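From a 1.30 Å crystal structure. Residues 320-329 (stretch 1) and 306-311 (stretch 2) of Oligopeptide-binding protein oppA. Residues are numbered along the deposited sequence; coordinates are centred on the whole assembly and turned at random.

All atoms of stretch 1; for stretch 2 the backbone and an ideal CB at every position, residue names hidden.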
# COMPACT_ATOMS: atom_id res chain seq x y z
N VAL A 320 -10.47 -17.45 4.76
CA VAL A 320 -10.67 -18.87 5.01
C VAL A 320 -9.56 -19.66 4.27
O VAL A 320 -9.52 -19.70 3.08
CB VAL A 320 -12.05 -19.34 4.53
CG1 VAL A 320 -12.27 -20.81 4.94
CG2 VAL A 320 -13.21 -18.50 5.17
N GLN A 321 -8.69 -20.30 5.03
CA GLN A 321 -7.49 -20.95 4.47
C GLN A 321 -7.80 -22.42 4.08
O GLN A 321 -7.32 -23.31 4.68
CB GLN A 321 -6.36 -20.86 5.54
CG GLN A 321 -4.97 -21.27 4.97
CD GLN A 321 -3.87 -21.07 6.01
OE1 GLN A 321 -3.93 -20.25 6.85
NE2 GLN A 321 -2.86 -21.91 5.92
N ASP A 322 -8.62 -22.59 3.06
CA ASP A 322 -9.20 -23.91 2.69
C ASP A 322 -8.87 -24.34 1.26
O ASP A 322 -9.48 -25.24 0.75
CB ASP A 322 -10.72 -23.91 2.95
CG ASP A 322 -11.50 -22.97 2.06
OD1 ASP A 322 -10.96 -22.18 1.35
OD2 ASP A 322 -12.72 -23.01 2.19
N ARG A 323 -7.93 -23.69 0.61
CA ARG A 323 -7.63 -24.07 -0.78
C ARG A 323 -6.82 -25.35 -0.82
O ARG A 323 -5.86 -25.49 -0.16
CB ARG A 323 -6.87 -22.93 -1.47
CG ARG A 323 -6.64 -23.15 -3.00
CD ARG A 323 -6.20 -21.89 -3.73
NE ARG A 323 -5.96 -22.16 -5.14
CZ ARG A 323 -4.79 -22.42 -5.68
NH1 ARG A 323 -3.69 -22.43 -4.95
NH2 ARG A 323 -4.73 -22.71 -6.98
N LYS A 324 -7.22 -26.25 -1.72
CA LYS A 324 -6.50 -27.51 -1.92
C LYS A 324 -5.38 -27.28 -2.91
O LYS A 324 -5.61 -26.90 -3.99
CB LYS A 324 -7.45 -28.62 -2.40
CG LYS A 324 -8.40 -28.99 -1.33
CD LYS A 324 -9.29 -30.16 -1.66
CE LYS A 324 -10.38 -30.23 -0.61
NZ LYS A 324 -11.23 -29.07 -0.82
N THR A 325 -4.14 -27.46 -2.47
CA THR A 325 -2.98 -27.15 -3.30
C THR A 325 -1.69 -27.78 -2.68
O THR A 325 -1.61 -27.86 -1.51
CB THR A 325 -2.79 -25.59 -3.44
OG1 THR A 325 -1.54 -25.30 -4.05
CG2 THR A 325 -2.86 -24.81 -2.09
N PRO A 326 -0.69 -28.12 -3.50
CA PRO A 326 0.59 -28.54 -2.93
C PRO A 326 1.19 -27.50 -1.96
O PRO A 326 1.94 -27.82 -1.09
CB PRO A 326 1.47 -28.72 -4.18
CG PRO A 326 0.47 -29.18 -5.26
CD PRO A 326 -0.68 -28.23 -4.97
N LEU A 327 0.81 -26.23 -2.16
CA LEU A 327 1.26 -25.15 -1.27
C LEU A 327 0.73 -25.21 0.14
O LEU A 327 1.17 -24.48 0.95
CB LEU A 327 0.96 -23.78 -1.89
CG LEU A 327 1.84 -23.51 -3.15
CD1 LEU A 327 1.23 -22.30 -3.96
CD2 LEU A 327 3.28 -23.29 -2.84
N GLN A 328 -0.21 -26.13 0.41
CA GLN A 328 -0.60 -26.46 1.78
C GLN A 328 0.57 -27.07 2.54
O GLN A 328 0.54 -27.07 3.70
CB GLN A 328 -1.75 -27.49 1.77
CG GLN A 328 -3.11 -27.01 1.27
CD GLN A 328 -4.11 -28.19 1.10
OE1 GLN A 328 -4.11 -28.91 0.14
NE2 GLN A 328 -4.98 -28.33 2.08
N ASP A 329 1.53 -27.65 1.84
CA ASP A 329 2.71 -28.31 2.48
C ASP A 329 3.74 -27.21 2.82
O ASP A 329 4.30 -26.61 1.94
CB ASP A 329 3.36 -29.36 1.54
CG ASP A 329 2.53 -30.67 1.36
OD1 ASP A 329 1.85 -31.04 2.29
OD2 ASP A 329 2.68 -31.34 0.36
N UNK A 306 3.59 -14.07 -2.71
CA UNK A 306 2.38 -14.63 -2.10
C UNK A 306 2.08 -16.02 -2.62
O UNK A 306 2.23 -16.27 -3.80
CB UNK A 306 1.18 -13.72 -2.36
N UNK A 307 1.56 -16.86 -1.73
CA UNK A 307 0.98 -18.17 -2.10
C UNK A 307 -0.55 -18.12 -1.90
O UNK A 307 -1.02 -17.65 -0.89
CB UNK A 307 1.60 -19.30 -1.27
N UNK A 308 -1.28 -18.72 -2.83
CA UNK A 308 -2.74 -18.70 -2.76
C UNK A 308 -3.19 -19.92 -1.96
O UNK A 308 -3.09 -21.04 -2.40
CB UNK A 308 -3.37 -18.69 -4.16
N UNK A 309 -3.73 -19.66 -0.77
CA UNK A 309 -4.04 -20.71 0.21
C UNK A 309 -5.49 -20.76 0.67
O UNK A 309 -5.82 -21.50 1.50
CB UNK A 309 -3.15 -20.53 1.44
N UNK A 310 -6.33 -19.92 0.11
CA UNK A 310 -7.72 -19.90 0.53
C UNK A 310 -8.60 -18.96 -0.28
O UNK A 310 -8.35 -18.69 -1.40
CB UNK A 310 -7.80 -19.51 2.01
N UNK A 311 -9.67 -18.53 0.37
CA UNK A 311 -10.64 -17.57 -0.21
C UNK A 311 -11.07 -16.54 0.86
O UNK A 311 -10.82 -16.74 2.03
CB UNK A 311 -11.86 -18.31 -0.76

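Position 306 lies in extended strand conformation, and its ideal CB has nothing of stretch 1 within 5.5 Å. Stretch 1 therefore sets no requirement here; the deposited residue is Tyr 306, which makes no contact with it.

Position 307 is also extended, but its CA-to-CB bond points toward stretch 1, and the ideal CB lies 4.1 Å from CD1 of Leu 327. The neighbour is a leucine side chain, so an apolar residue, branched or aromatic, would suit. In the deposited Tyr 307, CD2 of Leu 327 sits over one face of the ring, 4.1 Å from the centroid, a CH-pi contact that a flat ring is well shaped to make.

At 308 the bond points sideways, and the ideal CB is 3.8 Å from NH1 of Arg 323. NH1 of Arg 323 donates to O of 308 at 3.0 Å. A small or polar side chain would fit beside the charged group, whereas a second positive charge would be unfavourable. Asn 308 lays its ND2 over one face of the guanidinium, 3.5 Å from NE of Arg 323.

The bond at 309 points away overall, although the ideal CB is 4.0 Å from CG of Gln 321. O of 309 accepts a hydrogen bond from N of Arg 323 at 3.2 Å. A side chain long enough to turn back could reach the apolar surface of Leu 327 and Thr 325, so leucine, isoleucine or methionine are all plausible. Leu 309 brings CD2 to 3.8 Å from CB of Leu 327 and 4.3 Å from CG2 of Thr 325.

Position 310 is the most restrictive. An ideal CB would stand 2.0 Å from O of Val 320 and 2.9 Å from CA of Gln 321, both clashes, and phi/psi of -175/-155 is a fully extended conformation most readily adopted by glycine. Gly 310 lets the backbones close up: its CA comes 3.1 Å from O of Val 320, in a CA-H...O contact.

Position 311 pairs with Val 320 in an antiparallel bridge: N of 311 donates to O of Val 320 at 3.0 Å, and N of Val 320 donates to O of 311 at 2.8 Å. Both side chains lie on the same face of the sheet, and OD1 of Asp 322 is 4.5 Å from the ideal CB. A donor such as histidine, lysine or asparagine could exploit it. His 311, with chi1 p, donates from ND1 to OD1 of Asp 322 at 2.9 Å near the ring plane, while CB of Val 320 covers one ring face, 3.5 Å from CE1 of His 311.

Stretch 2 (306-311) YYNLGH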
# COMPACT_ATOMS: atom_id res chain seq x y z
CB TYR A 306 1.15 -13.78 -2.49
CG TYR A 306 1.03 -12.46 -1.73
CD1 TYR A 306 0.26 -12.36 -0.54
CD2 TYR A 306 1.66 -11.32 -2.18
CE1 TYR A 306 0.12 -11.16 0.15
CE2 TYR A 306 1.50 -10.11 -1.49
CZ TYR A 306 0.74 -10.06 -0.34
OH TYR A 306 0.66 -8.85 0.32
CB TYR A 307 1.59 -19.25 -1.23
CG TYR A 307 3.10 -19.42 -1.39
CD1 TYR A 307 3.70 -19.55 -2.65
CD2 TYR A 307 3.92 -19.43 -0.26
CE1 TYR A 307 5.07 -19.73 -2.78
CE2 TYR A 307 5.30 -19.62 -0.36
CZ TYR A 307 5.85 -19.77 -1.64
OH TYR A 307 7.18 -19.98 -1.77
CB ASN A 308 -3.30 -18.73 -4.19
CG ASN A 308 -4.80 -18.46 -4.23
OD1 ASN A 308 -5.39 -18.08 -3.29
ND2 ASN A 308 -5.38 -18.67 -5.39
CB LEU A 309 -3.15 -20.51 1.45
CG LEU A 309 -1.63 -20.56 1.15
CD1 LEU A 309 -0.87 -20.19 2.46
CD2 LEU A 309 -1.12 -21.92 0.63
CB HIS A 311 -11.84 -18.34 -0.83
CG HIS A 311 -12.85 -18.80 0.17
ND1 HIS A 311 -12.76 -20.01 0.83
CD2 HIS A 311 -14.03 -18.26 0.53
CE1 HIS A 311 -13.81 -20.15 1.60
NE2 HIS A 311 -14.60 -19.11 1.43
O HOH W 1 -4.70 -24.18 2.07
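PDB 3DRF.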